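Local structure of DUF871 domain-containing protein (Enterococcus faecalis, 2P0O) at residues Thr240-Leu245 against Gly352-Leu357; Asp181-Gly186 against Asp223-Glu228; Ala290-Glu295 against Lys331-Thr336. The protein is of unproven function but probably acts as a 6-phospho-N-acetylmuramidase, a glycosidase that pairs a TIM barrel with a cyclophilin-like C-terminal domain. All blocks are in the same frame, centred on the assembly; numbering follows the deposited sequence. Where two conformers were deposited one is given.

In the fold
The three contacts follow the elongated chain from barrel to tip. Interaction 2 comes first and joins the loops after strands 173-178 and 218-221, neighbours in the closed eight-stranded parallel barrel. Helix 228-240 then leads directly into interaction 1, the parallel pairing of strands 242-247 and 354-359 in the C-terminal part, about 24 Å from interaction 2 between centres. Interaction 3 is nested within the loop that interaction 1 closes; it sets loop 290-295 against strand 332-337, an outermost strand of the four-stranded antiparallel sheet, about 23 Å from interaction 1 and 40 Å from interaction 2, centre to centre. Interactions 1 and 3 thus belong to the C-terminal part, and interaction 2 to the barrel.

Interaction 1 (Thr240-Leu245 against Gly352-Leu357); sequences TNQFLL and GNQFTL
Three backbone hydrogen bonds make the firm part of this contact. Phe243 N reaches Gln354 O at 3.1 Å, Thr356 N donates in the carbonyl plane to Phe243 O at 2.8 Å, and Leu245 N meets Thr356 O almost along its C=O axis at 3.0 Å. Phe243, Leu245, Phe355 and Leu357 share one face, where the CB atoms of Phe243 and Phe355 lie 4.2 Å apart. Their rings then part: Phe243 (chi1 -66°) stacks on Tyr237, whereas Phe355, with CG in the crowded position between N and C (chi1 60°), swings to His262. Ile345, Leu346 and Ile349 pack on this greasy side. The ladder is the parallel half of a mixed three-stranded sheet in the cyclophilin-like region, with 354-359 central and 260-263 antiparallel on its far side.

On the other face Gln242, extended beyond CG, crosses obliquely to Thr356, so that OE1 accepts from Thr356 OG1 at 2.7 Å; the donor stands 51° above the amide carbonyl plane, and the hydroxyl is also bonded to Thr261. Gln242 CG meanwhile rests on Gln354 CB. Toward the strand starts the pairing loosens. Asn241, of positive phi, has just left helix 228-240, and a water bridges its O to Gln354 N, 2.7 Å from each.

Interaction 2 (Asp181-Gly186 against Asp223-Glu228); sequences DGQTRG and DPTISE
Thr225 grips the loop at Gly182 and Gln183 with two acceptors. Its OG1, set between N and C (chi1 69°), takes Gln183 N in a nearly straight bond of 2.7 Å, and its carbonyl O receives Gly182 N at 3.1 Å from well above the carbonyl plane. The fit is close: Gly182, with no side chain, lies against Thr225 and Ile226, its CA 4.0 Å from Ser227 CA. Two aspartates bind backbone on either side of this core. Asp223 OD1 uses its anti lone pair to accept Arg185 N at 3.0 Å, while Asp181 OD1, met from above the carboxylate plane, takes Ser227 N at 2.9 Å. Pro224 CD lies 3.0 Å from Gln183 O.

Second-shell partners fix both carboxylates. Asp223 OD2 is held by the N-H groups of Gly180 and Leu192. Asp181 OD2 has a salt bridge to Lys341 and a hydrogen bond to Thr230, and a water links it to Ser227 OG, which also bonds Thr230. Arg185 NH1 forms a salt bridge with Glu13 OE1. Ser227 is the N-cap of helix 228-240, whose start probably favours the Asp181 charge. Both loops follow adjacent barrel strands, 173-178 and 218-221, at their C-terminal ends, where TIM-barrel active sites usually lie; Ile226 packs among helices 17-28, 203-212 and 228-240.

Interaction 3 (Ala290-Glu295 against Lys331-Thr336); sequences ATIESE and KVNTIT
The side-chain amide of Asn333 bonds the backbone of an irregular loop beside strand 332-337, an outermost strand of the four-stranded antiparallel sheet in the cyclophilin-like region. Asn333 points its side chain at the loop 290-295, with CG anti to its own carbonyl carbon (chi1 -68°), and offers both ends of the amide to backbone groups two residues apart. ND2 donates to Glu293 O at 2.7 Å, the bond lying in the planes of both groups and only slightly bent (167°). OD1 accepts Glu295 N at 2.9 Å, but from above the amide plane, 47° out of it, and takes a second bond from Asn309 ND2. The buried amide is therefore gripped at both ends, which fixes its rotation. Glu295 lays its CB beside the amide, 3.7 Å from ND2, and then runs extended, CG anti to N, to where OE1 bonds Ser252 OG and OE2 bonds Arg253 N. Two residues beyond Asn333, Ile335 and Thr336 both face Val305 in a classic beta bulge of strand 332-337. Ile292, leaning on Ile307 of strand 304-308, crosses the Asn333 side chain obliquely, and its CG2 methyl stops 3.6 Å from ND2.

Interaction 1 (Thr240-Leu245 against Gly352-Leu357)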
ATOM      1  N   THR A 240       8.736   8.383  10.607  1.00 55.91           N
ATOM      2  CA  THR A 240       8.220   9.283  11.657  1.00 54.94           C
ATOM      3  C   THR A 240       6.858   8.904  12.235  1.00 54.93           C
ATOM      4  O   THR A 240       6.404   9.541  13.190  1.00 54.92           O
ATOM      5  CB  THR A 240       8.106  10.756  11.139  1.00 55.76           C
ATOM      6  OG1 THR A 240       6.964  10.902  10.255  1.00 54.09           O
ATOM      7  CG2 THR A 240       9.418  11.198  10.420  1.00 55.05           C
ATOM      8  N   ASN A 241       6.178   7.916  11.640  1.00 54.79           N
ATOM      9  CA  ASN A 241       4.809   7.582  12.048  0.50 54.53           C
ATOM     10  C   ASN A 241       3.809   8.714  11.748  1.00 54.42           C
ATOM     11  O   ASN A 241       2.705   8.722  12.272  1.00 55.43           O
ATOM     12  CB  ASN A 241       4.746   7.206  13.547  0.50 54.14           C
ATOM     13  CG  ASN A 241       3.505   6.389  13.904  0.50 53.51           C
ATOM     14  OD1 ASN A 241       2.862   5.809  13.037  0.50 53.46           O
ATOM     15  ND2 ASN A 241       3.171   6.339  15.193  0.50 53.79           N
ATOM     16  N   GLN A 242       4.197   9.668  10.918  1.00 53.18           N
ATOM     17  CA  GLN A 242       3.319  10.787  10.606  1.00 50.79           C
ATOM     18  C   GLN A 242       2.773  10.642   9.213  1.00 49.75           C
ATOM     19  O   GLN A 242       3.506  10.207   8.303  1.00 50.49           O
ATOM     20  CB  GLN A 242       4.072  12.117  10.662  1.00 51.14           C
ATOM     21  CG  GLN A 242       4.578  12.575  12.011  1.00 51.29           C
ATOM     22  CD  GLN A 242       5.663  13.669  11.904  1.00 53.81           C
ATOM     23  OE1 GLN A 242       5.818  14.331  10.875  1.00 58.65           O
ATOM     24  NE2 GLN A 242       6.410  13.849  12.964  1.00 51.64           N
ATOM     25  N   PHE A 243       1.512  11.041   9.041  1.00 47.06           N
ATOM     26  CA  PHE A 243       0.852  11.119   7.764  1.00 46.51           C
ATOM     27  C   PHE A 243       1.134  12.483   7.138  1.00 46.48           C
ATOM     28  O   PHE A 243       0.838  13.519   7.727  1.00 46.74           O
ATOM     29  CB  PHE A 243      -0.681  10.939   7.905  1.00 45.71           C
ATOM     30  CG  PHE A 243      -1.086   9.579   8.364  1.00 45.19           C
ATOM     31  CD1 PHE A 243      -1.130   8.494   7.451  1.00 45.28           C
ATOM     32  CD2 PHE A 243      -1.409   9.357   9.702  1.00 43.72           C
ATOM     33  CE1 PHE A 243      -1.488   7.209   7.880  1.00 44.93           C
ATOM     34  CE2 PHE A 243      -1.790   8.088  10.144  1.00 42.88           C
ATOM     35  CZ  PHE A 243      -1.826   7.003   9.237  1.00 43.99           C
ATOM     36  N   LEU A 244       1.664  12.470   5.925  1.00 46.39           N
ATOM     37  CA  LEU A 244       2.095  13.678   5.269  1.00 45.60           C
ATOM     38  C   LEU A 244       1.083  14.031   4.200  1.00 45.59           C
ATOM     39  O   LEU A 244       0.840  13.224   3.293  1.00 46.41           O
ATOM     40  CB  LEU A 244       3.486  13.456   4.668  1.00 44.60           C
ATOM     41  CG  LEU A 244       4.206  14.609   3.967  1.00 45.86           C
ATOM     42  CD1 LEU A 244       4.539  15.725   4.976  1.00 45.91           C
ATOM     43  CD2 LEU A 244       5.463  14.157   3.226  1.00 42.55           C
ATOM     44  N   LEU A 245       0.521  15.234   4.278  1.00 44.77           N
ATOM     45  CA  LEU A 245      -0.523  15.658   3.333  1.00 44.28           C
ATOM     46  C   LEU A 245      -0.258  17.068   2.840  1.00 44.06           C
ATOM     47  O   LEU A 245       0.333  17.870   3.559  1.00 44.70           O
ATOM     48  CB  LEU A 245      -1.934  15.612   3.976  1.00 44.54           C
ATOM     49  CG  LEU A 245      -2.445  14.391   4.736  1.00 45.10           C
ATOM     50  CD1 LEU A 245      -1.908  14.428   6.176  1.00 45.54           C
ATOM     51  CD2 LEU A 245      -3.997  14.313   4.766  1.00 45.17           C
ATOM     52  N   GLY A 352      -5.161  10.068  18.391  1.00 45.14           N
ATOM     53  CA  GLY A 352      -3.750  10.150  18.698  1.00 44.93           C
ATOM     54  C   GLY A 352      -2.748  10.122  17.567  1.00 45.64           C
ATOM     55  O   GLY A 352      -1.569  10.304  17.830  1.00 46.50           O
ATOM     56  N   ASN A 353      -3.182   9.909  16.317  1.00 45.55           N
ATOM     57  CA  ASN A 353      -2.249   9.919  15.188  1.00 46.29           C
ATOM     58  C   ASN A 353      -1.753  11.319  14.805  1.00 46.57           C
ATOM     59  O   ASN A 353      -2.526  12.297  14.832  1.00 46.39           O
ATOM     60  CB  ASN A 353      -2.857   9.260  13.922  1.00 46.82           C
ATOM     61  CG  ASN A 353      -3.032   7.746  14.051  1.00 48.16           C
ATOM     62  OD1 ASN A 353      -3.847   7.160  13.355  1.00 50.78           O
ATOM     63  ND2 ASN A 353      -2.302   7.122  14.970  1.00 52.41           N
ATOM     64  N   GLN A 354      -0.481  11.394  14.400  1.00 46.44           N
ATOM     65  CA  GLN A 354       0.101  12.647  13.916  1.00 46.55           C
ATOM     66  C   GLN A 354       0.026  12.814  12.426  1.00 45.76           C
ATOM     67  O   GLN A 354       0.110  11.850  11.670  1.00 45.23           O
ATOM     68  CB  GLN A 354       1.549  12.800  14.304  1.00 45.92           C
ATOM     69  CG  GLN A 354       1.813  12.591  15.742  1.00 49.95           C
ATOM     70  CD  GLN A 354       3.286  12.705  15.999  1.00 53.24           C
ATOM     71  OE1 GLN A 354       3.775  13.778  16.360  1.00 54.93           O
ATOM     72  NE2 GLN A 354       4.015  11.624  15.760  1.00 53.61           N
ATOM     73  N   PHE A 355      -0.095  14.071  12.012  1.00 45.63           N
ATOM     74  CA  PHE A 355      -0.158  14.409  10.602  1.00 44.92           C
ATOM     75  C   PHE A 355       0.465  15.766  10.366  1.00 45.22           C
ATOM     76  O   PHE A 355       0.302  16.667  11.185  1.00 44.56           O
ATOM     77  CB  PHE A 355      -1.589  14.379  10.124  1.00 45.62           C
ATOM     78  CG  PHE A 355      -2.524  15.342  10.845  1.00 46.48           C
ATOM     79  CD1 PHE A 355      -3.131  14.990  12.045  1.00 45.86           C
ATOM     80  CD2 PHE A 355      -2.862  16.567  10.260  1.00 46.19           C
ATOM     81  CE1 PHE A 355      -4.053  15.856  12.692  1.00 45.82           C
ATOM     82  CE2 PHE A 355      -3.762  17.443  10.901  1.00 44.23           C
ATOM     83  CZ  PHE A 355      -4.368  17.087  12.097  1.00 45.05           C
ATOM     84  N   THR A 356       1.165  15.890   9.234  1.00 44.37           N
ATOM     85  CA  THR A 356       1.959  17.046   8.892  1.00 44.06           C
ATOM     86  C   THR A 356       1.401  17.653   7.591  1.00 44.22           C
ATOM     87  O   THR A 356       1.265  16.971   6.571  1.00 43.42           O
ATOM     88  CB  THR A 356       3.415  16.619   8.736  1.00 44.86           C
ATOM     89  OG1 THR A 356       3.862  16.017   9.976  1.00 43.38           O
ATOM     90  CG2 THR A 356       4.304  17.785   8.341  1.00 45.38           C
ATOM     91  N   LEU A 357       1.072  18.936   7.638  1.00 43.29           N
ATOM     92  CA  LEU A 357       0.483  19.626   6.492  1.00 43.11           C
ATOM     93  C   LEU A 357       1.593  20.406   5.844  1.00 44.20           C
ATOM     94  O   LEU A 357       2.324  21.144   6.533  1.00 43.63           O
ATOM     95  CB  LEU A 357      -0.635  20.573   6.963  1.00 42.13           C
ATOM     96  CG  LEU A 357      -1.770  19.891   7.730  1.00 40.89           C
ATOM     97  CD1 LEU A 357      -2.923  20.882   8.038  1.00 42.18           C
ATOM     98  CD2 LEU A 357      -2.296  18.613   6.957  1.00 39.00           C
TER
HETATM   99  O   HOH W   1       0.825   9.095  14.199  1.00 54.98           O

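Interaction 2 (Asp181-Gly186 against Asp223-Glu228)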
ATOM      1  N   ASP A 181       1.206   4.458  -9.020  1.00 57.02           N
ATOM      2  CA  ASP A 181       0.876   5.698  -9.709  1.00 56.88           C
ATOM      3  C   ASP A 181       2.083   6.374 -10.343  1.00 57.22           C
ATOM      4  O   ASP A 181       1.989   7.554 -10.710  1.00 57.52           O
ATOM      5  CB  ASP A 181       0.202   6.671  -8.728  1.00 57.22           C
ATOM      6  CG  ASP A 181       1.111   7.041  -7.533  1.00 57.53           C
ATOM      7  OD1 ASP A 181       2.119   6.342  -7.295  1.00 55.64           O
ATOM      8  OD2 ASP A 181       0.792   8.013  -6.814  1.00 59.60           O
ATOM      9  N   GLY A 182       3.200   5.646 -10.455  1.00 57.33           N
ATOM     10  CA  GLY A 182       4.380   6.083 -11.199  1.00 57.68           C
ATOM     11  C   GLY A 182       4.248   5.544 -12.630  1.00 59.15           C
ATOM     12  O   GLY A 182       3.452   6.063 -13.426  1.00 58.94           O
ATOM     13  N   GLN A 183       5.019   4.497 -12.936  1.00 58.85           N
ATOM     14  CA  GLN A 183       4.858   3.689 -14.135  1.00 59.89           C
ATOM     15  C   GLN A 183       3.776   2.635 -13.989  1.00 58.64           C
ATOM     16  O   GLN A 183       3.957   1.651 -13.248  1.00 58.17           O
ATOM     17  CB  GLN A 183       6.151   2.945 -14.447  1.00 60.57           C
ATOM     18  CG  GLN A 183       6.918   3.474 -15.611  1.00 67.00           C
ATOM     19  CD  GLN A 183       8.094   2.554 -15.940  1.00 72.87           C
ATOM     20  OE1 GLN A 183       9.252   2.867 -15.625  1.00 72.90           O
ATOM     21  NE2 GLN A 183       7.790   1.389 -16.533  1.00 74.21           N
ATOM     22  N   THR A 184       2.685   2.816 -14.724  1.00 57.60           N
ATOM     23  CA  THR A 184       1.578   1.861 -14.684  1.00 58.13           C
ATOM     24  C   THR A 184       1.757   0.801 -15.778  1.00 57.83           C
ATOM     25  O   THR A 184       2.329   1.079 -16.828  1.00 57.01           O
ATOM     26  CB  THR A 184       0.209   2.550 -14.794  1.00 58.05           C
ATOM     27  OG1 THR A 184       0.193   3.375 -15.964  1.00 59.42           O
ATOM     28  CG2 THR A 184      -0.054   3.410 -13.562  1.00 58.98           C
ATOM     29  N   ARG A 185       1.279  -0.409 -15.512  1.00 57.96           N
ATOM     30  CA  ARG A 185       1.410  -1.520 -16.452  1.00 58.94           C
ATOM     31  C   ARG A 185       0.381  -1.356 -17.568  1.00 58.24           C
ATOM     32  O   ARG A 185      -0.790  -1.044 -17.303  1.00 57.66           O
ATOM     33  CB  ARG A 185       1.236  -2.867 -15.701  1.00 59.20           C
ATOM     34  CG  ARG A 185       0.981  -4.117 -16.571  1.00 62.71           C
ATOM     35  CD  ARG A 185       2.172  -5.048 -16.850  1.00 68.73           C
ATOM     36  NE  ARG A 185       3.434  -4.362 -17.111  1.00 72.96           N
ATOM     37  CZ  ARG A 185       4.464  -4.857 -17.815  1.00 74.30           C
ATOM     38  NH1 ARG A 185       5.559  -4.114 -17.955  1.00 74.49           N
ATOM     39  NH2 ARG A 185       4.413  -6.064 -18.392  1.00 72.97           N
ATOM     40  N   GLY A 186       0.836  -1.558 -18.806  1.00 58.20           N
ATOM     41  CA  GLY A 186      -0.017  -1.639 -19.984  1.00 57.85           C
ATOM     42  C   GLY A 186      -0.782  -2.945 -20.011  1.00 58.76           C
ATOM     43  O   GLY A 186      -0.581  -3.827 -19.147  1.00 58.42           O
ATOM     44  N   ASP A 223       1.434  -2.236  -9.817  1.00 55.13           N
ATOM     45  CA  ASP A 223       2.135  -1.675 -10.981  1.00 54.24           C
ATOM     46  C   ASP A 223       3.672  -1.605 -10.812  1.00 54.33           C
ATOM     47  O   ASP A 223       4.176  -1.775  -9.696  1.00 53.32           O
ATOM     48  CB  ASP A 223       1.603  -0.291 -11.281  1.00 54.80           C
ATOM     49  CG  ASP A 223       0.161  -0.312 -11.670  1.00 55.41           C
ATOM     50  OD1 ASP A 223      -0.111  -0.505 -12.863  1.00 56.67           O
ATOM     51  OD2 ASP A 223      -0.707  -0.139 -10.782  1.00 55.72           O
ATOM     52  N   PRO A 224       4.421  -1.376 -11.921  1.00 53.59           N
ATOM     53  CA  PRO A 224       5.884  -1.263 -11.850  1.00 54.66           C
ATOM     54  C   PRO A 224       6.484  -0.316 -10.795  1.00 55.83           C
ATOM     55  O   PRO A 224       7.498  -0.670 -10.191  1.00 56.64           O
ATOM     56  CB  PRO A 224       6.276  -0.822 -13.269  1.00 55.26           C
ATOM     57  CG  PRO A 224       5.214  -1.468 -14.168  1.00 52.51           C
ATOM     58  CD  PRO A 224       3.936  -1.333 -13.313  1.00 54.00           C
ATOM     59  N   THR A 225       5.918   0.876 -10.614  1.00 55.74           N
ATOM     60  CA  THR A 225       6.452   1.834  -9.658  1.00 55.69           C
ATOM     61  C   THR A 225       5.335   2.721  -9.115  1.00 55.60           C
ATOM     62  O   THR A 225       4.227   2.821  -9.685  1.00 55.53           O
ATOM     63  CB  THR A 225       7.533   2.789 -10.274  1.00 56.22           C
ATOM     64  OG1 THR A 225       6.904   3.684 -11.208  1.00 56.98           O
ATOM     65  CG2 THR A 225       8.714   2.027 -10.972  1.00 57.25           C
ATOM     66  N   ILE A 226       5.646   3.381  -8.005  1.00 55.66           N
ATOM     67  CA  ILE A 226       4.821   4.471  -7.496  1.00 54.60           C
ATOM     68  C   ILE A 226       5.571   5.755  -7.805  1.00 54.49           C
ATOM     69  O   ILE A 226       6.771   5.701  -8.068  1.00 53.11           O
ATOM     70  CB  ILE A 226       4.568   4.345  -5.984  1.00 54.97           C
ATOM     71  CG1 ILE A 226       5.826   3.872  -5.258  1.00 54.04           C
ATOM     72  CG2 ILE A 226       3.342   3.418  -5.723  1.00 54.13           C
ATOM     73  CD1 ILE A 226       5.747   3.997  -3.752  1.00 53.44           C
ATOM     74  N   SER A 227       4.881   6.895  -7.780  1.00 53.87           N
ATOM     75  CA  SER A 227       5.526   8.183  -8.039  1.00 53.40           C
ATOM     76  C   SER A 227       6.441   8.579  -6.872  1.00 53.75           C
ATOM     77  O   SER A 227       6.302   8.059  -5.767  1.00 53.08           O
ATOM     78  CB  SER A 227       4.476   9.266  -8.216  1.00 52.98           C
ATOM     79  OG  SER A 227       3.827   9.472  -6.973  1.00 53.13           O
ATOM     80  N   GLU A 228       7.379   9.495  -7.126  1.00 54.04           N
ATOM     81  CA  GLU A 228       8.214  10.071  -6.079  1.00 55.19           C
ATOM     82  C   GLU A 228       7.404  10.634  -4.899  1.00 55.14           C
ATOM     83  O   GLU A 228       7.799  10.480  -3.734  1.00 56.08           O
ATOM     84  CB  GLU A 228       9.134  11.160  -6.667  1.00 55.10           C
ATOM     85  CG  GLU A 228      10.121  10.639  -7.719  1.00 60.16           C
ATOM     86  CD  GLU A 228      11.461  10.183  -7.117  1.00 66.52           C
ATOM     87  OE1 GLU A 228      11.637  10.284  -5.872  1.00 69.30           O
ATOM     88  OE2 GLU A 228      12.348   9.734  -7.893  1.00 69.94           O
TER
HETATM   89  O   HOH W   2       1.731  10.854  -7.660  1.00 48.37           O
HETATM   90  O   HOH W   3      -2.014  -0.306 -15.015  1.00 34.63           O

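Interaction 3 (Ala290-Glu295 against Lys331-Thr336)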
ATOM      1  N   ALA A 290      -1.436  35.706  18.262  1.00 59.71           N
ATOM      2  CA  ALA A 290      -2.146  35.841  19.533  1.00 59.33           C
ATOM      3  C   ALA A 290      -3.659  35.707  19.301  1.00 58.80           C
ATOM      4  O   ALA A 290      -4.146  34.585  19.095  1.00 59.52           O
ATOM      5  CB  ALA A 290      -1.788  37.172  20.211  1.00 59.47           C
ATOM      6  N   THR A 291      -4.383  36.832  19.325  1.00 57.43           N
ATOM      7  CA  THR A 291      -5.788  36.898  18.910  1.00 56.55           C
ATOM      8  C   THR A 291      -5.966  36.405  17.463  1.00 55.65           C
ATOM      9  O   THR A 291      -5.253  36.851  16.563  1.00 55.22           O
ATOM     10  CB  THR A 291      -6.324  38.340  19.000  1.00 56.58           C
ATOM     11  OG1 THR A 291      -6.067  38.862  20.307  1.00 57.40           O
ATOM     12  CG2 THR A 291      -7.825  38.396  18.747  1.00 57.77           C
ATOM     13  N   ILE A 292      -6.906  35.480  17.252  1.00 54.05           N
ATOM     14  CA  ILE A 292      -7.302  35.068  15.900  1.00 52.41           C
ATOM     15  C   ILE A 292      -8.513  35.901  15.499  1.00 52.12           C
ATOM     16  O   ILE A 292      -9.606  35.711  16.008  1.00 51.32           O
ATOM     17  CB  ILE A 292      -7.639  33.539  15.805  1.00 52.85           C
ATOM     18  CG1 ILE A 292      -6.514  32.664  16.403  1.00 51.14           C
ATOM     19  CG2 ILE A 292      -7.994  33.122  14.341  1.00 50.60           C
ATOM     20  CD1 ILE A 292      -5.131  32.856  15.716  1.00 52.09           C
ATOM     21  N   GLU A 293      -8.304  36.846  14.591  1.00 51.82           N
ATOM     22  CA  GLU A 293      -9.384  37.693  14.114  1.00 51.75           C
ATOM     23  C   GLU A 293     -10.253  36.940  13.126  1.00 50.98           C
ATOM     24  O   GLU A 293      -9.799  36.007  12.465  1.00 50.67           O
ATOM     25  CB  GLU A 293      -8.803  38.928  13.436  1.00 52.24           C
ATOM     26  CG  GLU A 293      -7.605  39.523  14.177  1.00 56.50           C
ATOM     27  CD  GLU A 293      -7.988  40.568  15.223  1.00 61.33           C
ATOM     28  OE1 GLU A 293      -8.864  40.297  16.076  1.00 63.74           O
ATOM     29  OE2 GLU A 293      -7.404  41.675  15.199  1.00 63.72           O
ATOM     30  N   SER A 294     -11.506  37.346  13.030  1.00 50.70           N
ATOM     31  CA  SER A 294     -12.388  36.906  11.951  1.00 51.27           C
ATOM     32  C   SER A 294     -11.771  37.178  10.565  1.00 50.81           C
ATOM     33  O   SER A 294     -11.366  38.310  10.277  1.00 50.78           O
ATOM     34  CB  SER A 294     -13.712  37.658  12.067  1.00 51.41           C
ATOM     35  OG  SER A 294     -14.677  37.107  11.199  1.00 54.00           O
ATOM     36  N   GLU A 295     -11.687  36.160   9.708  1.00 50.35           N
ATOM     37  CA  GLU A 295     -11.101  36.368   8.366  1.00 50.04           C
ATOM     38  C   GLU A 295     -12.109  35.956   7.279  1.00 49.74           C
ATOM     39  O   GLU A 295     -13.048  36.712   7.011  1.00 50.07           O
ATOM     40  CB  GLU A 295      -9.741  35.675   8.251  1.00 49.87           C
ATOM     41  CG  GLU A 295      -8.922  36.082   7.060  1.00 50.99           C
ATOM     42  CD  GLU A 295      -7.607  35.316   6.941  1.00 53.60           C
ATOM     43  OE1 GLU A 295      -7.636  34.062   6.898  1.00 53.88           O
ATOM     44  OE2 GLU A 295      -6.537  35.973   6.871  1.00 54.97           O
ATOM     45  N   LYS A 331     -17.728  31.781  13.405  1.00 46.20           N
ATOM     46  CA  LYS A 331     -16.713  31.665  14.440  1.00 45.54           C
ATOM     47  C   LYS A 331     -15.503  30.841  14.031  1.00 45.11           C
ATOM     48  O   LYS A 331     -14.571  30.699  14.815  1.00 45.30           O
ATOM     49  CB  LYS A 331     -17.306  31.069  15.717  1.00 45.64           C
ATOM     50  CG  LYS A 331     -18.602  31.717  16.173  1.00 44.41           C
ATOM     51  CD  LYS A 331     -19.046  31.124  17.523  1.00 46.20           C
ATOM     52  CE  LYS A 331     -19.604  29.705  17.390  1.00 45.60           C
ATOM     53  NZ  LYS A 331     -20.476  29.448  16.185  1.00 43.22           N
ATOM     54  N   VAL A 332     -15.502  30.330  12.800  1.00 44.80           N
ATOM     55  CA  VAL A 332     -14.468  29.381  12.333  1.00 44.02           C
ATOM     56  C   VAL A 332     -13.881  29.918  11.022  1.00 44.56           C
ATOM     57  O   VAL A 332     -14.592  29.924  10.002  1.00 44.76           O
ATOM     58  CB  VAL A 332     -15.079  27.959  12.088  1.00 44.22           C
ATOM     59  CG1 VAL A 332     -14.052  26.980  11.486  1.00 41.19           C
ATOM     60  CG2 VAL A 332     -15.694  27.371  13.378  1.00 43.86           C
ATOM     61  N   ASN A 333     -12.613  30.375  11.038  1.00 43.61           N
ATOM     62  CA  ASN A 333     -11.936  30.788   9.802  1.00 43.31           C
ATOM     63  C   ASN A 333     -11.569  29.595   8.930  1.00 43.38           C
ATOM     64  O   ASN A 333     -11.066  28.563   9.436  1.00 42.78           O
ATOM     65  CB  ASN A 333     -10.658  31.571  10.109  1.00 43.58           C
ATOM     66  CG  ASN A 333     -10.934  32.927  10.730  1.00 45.63           C
ATOM     67  OD1 ASN A 333     -12.064  33.431  10.708  1.00 44.91           O
ATOM     68  ND2 ASN A 333      -9.895  33.535  11.272  1.00 45.90           N
ATOM     69  N   THR A 334     -11.817  29.718   7.633  1.00 42.71           N
ATOM     70  CA  THR A 334     -11.427  28.665   6.704  1.00 43.00           C
ATOM     71  C   THR A 334     -10.118  29.097   6.080  1.00 42.90           C
ATOM     72  O   THR A 334     -10.039  30.190   5.522  1.00 41.75           O
ATOM     73  CB  THR A 334     -12.499  28.456   5.617  1.00 43.19           C
ATOM     74  OG1 THR A 334     -12.935  29.746   5.160  1.00 44.39           O
ATOM     75  CG2 THR A 334     -13.704  27.734   6.205  1.00 41.20           C
ATOM     76  N   ILE A 335      -9.096  28.251   6.188  1.00 43.09           N
ATOM     77  CA  ILE A 335      -7.721  28.652   5.834  1.00 43.24           C
ATOM     78  C   ILE A 335      -7.320  28.065   4.502  1.00 43.92           C
ATOM     79  O   ILE A 335      -6.869  28.768   3.617  1.00 44.22           O
ATOM     80  CB  ILE A 335      -6.660  28.155   6.879  1.00 43.73           C
ATOM     81  CG1 ILE A 335      -7.090  28.453   8.326  1.00 42.11           C
ATOM     82  CG2 ILE A 335      -5.250  28.724   6.544  1.00 42.30           C
ATOM     83  CD1 ILE A 335      -7.409  29.913   8.542  1.00 47.28           C
ATOM     84  N   THR A 336      -7.438  26.754   4.375  1.00 43.84           N
ATOM     85  CA  THR A 336      -7.095  26.107   3.121  1.00 43.92           C
ATOM     86  C   THR A 336      -7.818  24.762   3.129  1.00 44.48           C
ATOM     87  O   THR A 336      -8.659  24.523   4.007  1.00 44.39           O
ATOM     88  CB  THR A 336      -5.547  25.995   2.936  1.00 43.47           C
ATOM     89  OG1 THR A 336      -5.260  25.267   1.757  1.00 44.23           O
ATOM     90  CG2 THR A 336      -4.874  25.265   4.104  1.00 41.62           C
TER
HETATM   91  O   HOH W   4      -9.848  32.712   7.005  1.00 59.39           O